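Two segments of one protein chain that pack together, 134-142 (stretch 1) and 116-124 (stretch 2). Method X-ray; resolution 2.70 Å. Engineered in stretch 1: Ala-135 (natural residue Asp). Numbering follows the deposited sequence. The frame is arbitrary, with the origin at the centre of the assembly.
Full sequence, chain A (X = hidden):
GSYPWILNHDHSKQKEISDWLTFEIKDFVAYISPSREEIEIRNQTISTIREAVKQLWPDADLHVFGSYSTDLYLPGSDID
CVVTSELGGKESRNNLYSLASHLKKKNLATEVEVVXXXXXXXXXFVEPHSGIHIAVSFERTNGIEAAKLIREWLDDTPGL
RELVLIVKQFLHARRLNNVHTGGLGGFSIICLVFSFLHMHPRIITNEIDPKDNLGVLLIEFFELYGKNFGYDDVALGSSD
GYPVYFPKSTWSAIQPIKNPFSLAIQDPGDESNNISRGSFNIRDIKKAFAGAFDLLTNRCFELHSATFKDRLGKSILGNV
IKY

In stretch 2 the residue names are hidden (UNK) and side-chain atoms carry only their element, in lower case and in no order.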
# COMPACT_ATOMS: atom_id res chain seq x y z
N ILE A 134 0.04 -20.49 -5.06
CA ILE A 134 1.36 -20.27 -5.65
C ILE A 134 1.28 -19.65 -7.03
O ILE A 134 0.40 -20.00 -7.84
CB ILE A 134 2.15 -21.59 -5.81
CG1 ILE A 134 2.66 -22.08 -4.46
CG2 ILE A 134 3.32 -21.40 -6.76
CD1 ILE A 134 1.72 -22.99 -3.79
N ALA A 135 2.21 -18.74 -7.31
CA ALA A 135 2.43 -18.24 -8.66
C ALA A 135 3.89 -18.39 -9.07
O ALA A 135 4.79 -17.84 -8.43
CB ALA A 135 2.01 -16.80 -8.76
N VAL A 136 4.13 -19.13 -10.16
CA VAL A 136 5.48 -19.43 -10.62
C VAL A 136 5.81 -18.77 -11.94
O VAL A 136 4.99 -18.75 -12.85
CB VAL A 136 5.70 -20.94 -10.79
CG1 VAL A 136 7.01 -21.19 -11.50
CG2 VAL A 136 5.67 -21.64 -9.44
N SER A 137 7.04 -18.26 -12.05
CA SER A 137 7.54 -17.66 -13.27
C SER A 137 9.04 -17.91 -13.35
O SER A 137 9.66 -18.24 -12.34
CB SER A 137 7.27 -16.17 -13.24
OG SER A 137 8.06 -15.56 -12.25
N PHE A 138 9.64 -17.73 -14.53
CA PHE A 138 11.09 -17.92 -14.70
C PHE A 138 11.84 -16.60 -14.63
O PHE A 138 12.97 -16.50 -15.09
CB PHE A 138 11.41 -18.63 -16.02
CG PHE A 138 10.77 -19.98 -16.16
CD1 PHE A 138 11.34 -21.10 -15.58
CD2 PHE A 138 9.59 -20.13 -16.88
CE1 PHE A 138 10.75 -22.34 -15.70
CE2 PHE A 138 8.99 -21.37 -17.00
CZ PHE A 138 9.57 -22.47 -16.41
N GLU A 139 11.21 -15.61 -14.03
CA GLU A 139 11.77 -14.26 -13.96
C GLU A 139 11.05 -13.47 -12.88
O GLU A 139 9.82 -13.45 -12.85
CB GLU A 139 11.60 -13.59 -15.33
CG GLU A 139 12.28 -12.24 -15.48
CD GLU A 139 12.40 -11.82 -16.94
OE1 GLU A 139 13.31 -12.33 -17.63
OE2 GLU A 139 11.59 -10.99 -17.40
N ARG A 140 11.79 -12.83 -11.98
CA ARG A 140 11.15 -11.99 -10.97
C ARG A 140 10.27 -10.97 -11.68
O ARG A 140 10.61 -10.51 -12.77
CB ARG A 140 12.18 -11.29 -10.09
CG ARG A 140 12.91 -12.28 -9.21
CD ARG A 140 13.75 -11.63 -8.12
NE ARG A 140 14.31 -12.69 -7.28
CZ ARG A 140 15.27 -13.52 -7.68
NH1 ARG A 140 15.81 -13.40 -8.90
NH2 ARG A 140 15.71 -14.47 -6.87
N THR A 141 9.14 -10.64 -11.09
CA THR A 141 8.19 -9.75 -11.75
C THR A 141 8.28 -8.32 -11.26
O THR A 141 7.69 -7.42 -11.86
CB THR A 141 6.72 -10.25 -11.62
OG1 THR A 141 6.35 -10.34 -10.23
CG2 THR A 141 6.53 -11.61 -12.31
N ASN A 142 9.01 -8.09 -10.18
CA ASN A 142 9.14 -6.73 -9.67
C ASN A 142 10.51 -6.11 -9.95
O ASN A 142 11.29 -5.86 -9.03
CB ASN A 142 8.80 -6.66 -8.18
CG ASN A 142 7.93 -5.47 -7.84
OD1 ASN A 142 7.29 -5.43 -6.79
ND2 ASN A 142 7.87 -4.51 -8.75
N UNK A 116 -0.16 -13.16 -16.97
CA UNK A 116 1.02 -12.35 -17.25
C UNK A 116 1.11 -11.13 -16.35
O UNK A 116 0.16 -10.36 -16.25
c UNK A 116 1.03 -11.93 -18.72
N UNK A 117 2.27 -10.95 -15.72
CA UNK A 117 2.50 -9.78 -14.90
C UNK A 117 3.53 -8.87 -15.58
O UNK A 117 4.69 -8.82 -15.18
c UNK A 117 2.59 -10.04 -10.99
c UNK A 117 2.18 -9.50 -12.36
n UNK A 117 2.22 -9.80 -8.52
c UNK A 117 1.75 -9.41 -9.88
c UNK A 117 2.95 -10.19 -13.49
N UNK A 118 3.08 -8.18 -16.62
CA UNK A 118 3.91 -7.23 -17.36
C UNK A 118 4.87 -7.90 -18.35
O UNK A 118 6.08 -7.72 -18.26
c UNK A 118 4.68 -6.32 -16.39
N UNK A 119 4.32 -8.67 -19.28
CA UNK A 119 5.11 -9.37 -20.29
C UNK A 119 5.90 -10.56 -19.75
O UNK A 119 6.61 -11.23 -20.50
c UNK A 119 5.48 -4.32 -22.59
c UNK A 119 5.35 -7.43 -21.93
c UNK A 119 6.34 -6.62 -22.75
n UNK A 119 5.71 -5.42 -23.30
n UNK A 119 4.90 -3.27 -23.15
c UNK A 119 6.06 -8.40 -21.01
n UNK A 119 5.83 -4.28 -21.30
N UNK A 120 5.80 -10.80 -18.45
CA UNK A 120 6.37 -12.00 -17.84
C UNK A 120 5.25 -13.00 -17.61
O UNK A 120 4.32 -12.73 -16.85
c UNK A 120 7.07 -11.70 -16.51
c UNK A 120 8.17 -10.67 -16.71
c UNK A 120 7.62 -12.98 -15.90
N UNK A 121 5.33 -14.17 -18.28
CA UNK A 121 4.28 -15.19 -18.21
C UNK A 121 4.34 -15.94 -16.89
O UNK A 121 5.43 -16.28 -16.44
c UNK A 121 4.62 -16.12 -19.37
c UNK A 121 6.48 -14.59 -19.10
c UNK A 121 6.07 -15.95 -19.59
N UNK A 122 3.18 -16.17 -16.28
CA UNK A 122 3.11 -16.73 -14.94
C UNK A 122 2.08 -17.84 -14.83
O UNK A 122 1.07 -17.85 -15.53
c UNK A 122 3.52 -13.39 -13.04
c UNK A 122 3.90 -14.62 -13.83
c UNK A 122 2.49 -16.23 -12.56
c UNK A 122 2.76 -15.63 -13.92
N UNK A 123 2.35 -18.80 -13.95
CA UNK A 123 1.46 -19.93 -13.73
C UNK A 123 0.92 -19.86 -12.28
O UNK A 123 1.69 -19.86 -11.31
c UNK A 123 2.23 -21.25 -13.99
c UNK A 123 1.36 -22.46 -13.74
c UNK A 123 2.19 -23.68 -13.41
c UNK A 123 3.46 -21.37 -13.11
N UNK A 124 -0.40 -19.76 -12.14
CA UNK A 124 -1.02 -19.68 -10.82
C UNK A 124 -1.73 -20.99 -10.50
O UNK A 124 -2.35 -21.57 -11.38
c UNK A 124 -2.62 -16.21 -11.34
c UNK A 124 -1.49 -17.19 -11.08
c UNK A 124 -2.04 -18.55 -10.76
c UNK A 124 -3.50 -16.02 -10.11
n UNK A 124 -4.57 -15.00 -10.34
O HOH W 1 8.54 -16.87 -16.81

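Position 116 has one side-chain carbon. Its CA-to-CB bond points away from stretch 1, and it makes no contact there. It is Ala-116.

Position 117 has four carbons in a row ending in a nitrogen. The CA-to-CB bond points toward stretch 1, and a chain carbon lies near Thr-141. This is Lys-117; its CD is 3.8 Å from OG1 of Thr-141. Its backbone N also donates to O of position 120, at 2.9 Å, closing a turn within the stretch.

Position 118 again has a single carbon. It points toward stretch 1 but stays out of contact. It is Ala-118.

Position 119 has three carbons, a nitrogen, and then a carbon carrying two more nitrogens. It makes no contact with stretch 1. That end group is a guanidinium, so the residue is Arg-119. Its end leads away from stretch 1, and it is poorly ordered.

Position 120 has three carbons, forked at the first, with no longer arm. They approach Ser-137, Glu-139 and Thr-141. This is Val-120. Its CG1 is 4.0 Å from CG2 of Thr-141, and its CG2 is 3.5 Å from OE2 of Glu-139.

Position 121 has three carbons that close a ring onto the backbone N. The ring carbons make no contact with stretch 1. It is Pro-121. The ring leaves no backbone N-H to donate. Its O accepts from water 1 at 3.2 Å, and the same water accepts from N of Phe-138 at 2.7 Å, bridging the stretches.

Position 122 has four carbons, forked at the first, with one arm two carbons long. They touch Ala-135, Ser-137 and Thr-141. It is Ile-122. Its CG2 lies 3.9 Å from CB of Ala-135, an engineered residue, and its CD1 lies 3.6 Å from CG2 of Thr-141.

Position 123 has the same forked pattern, and its side chain meets Val-136. It is Ile-123, with CG2 3.3 Å from CB of Val-136.

Position 124 has four carbons in a row ending in a nitrogen. A carbon of the chain approaches Ala-135, while the end leads away. It is Lys-124; its CG is 4.2 Å from CB of Ala-135.

The contact is an antiparallel strand pairing extended by loop packing. N of Val-136 donates to O of Ile-123 at 2.8 Å, and N of Ile-123 donates to O of Val-136 at 2.9 Å. Both angles are 165°, so the bonds are nearly straight. These two residues share one sheet face; Ala-135 and Lys-124 share the other. Past the strand pairing, Thr-141 in the loop packs against Val-120, also in loop, and against Ile-122 in the strand. OG of Ser-137 donates to O of Glu-139 at 2.8 Å, tying the strand end to the loop.

Stretch 2 116-124: AKARVPIIK
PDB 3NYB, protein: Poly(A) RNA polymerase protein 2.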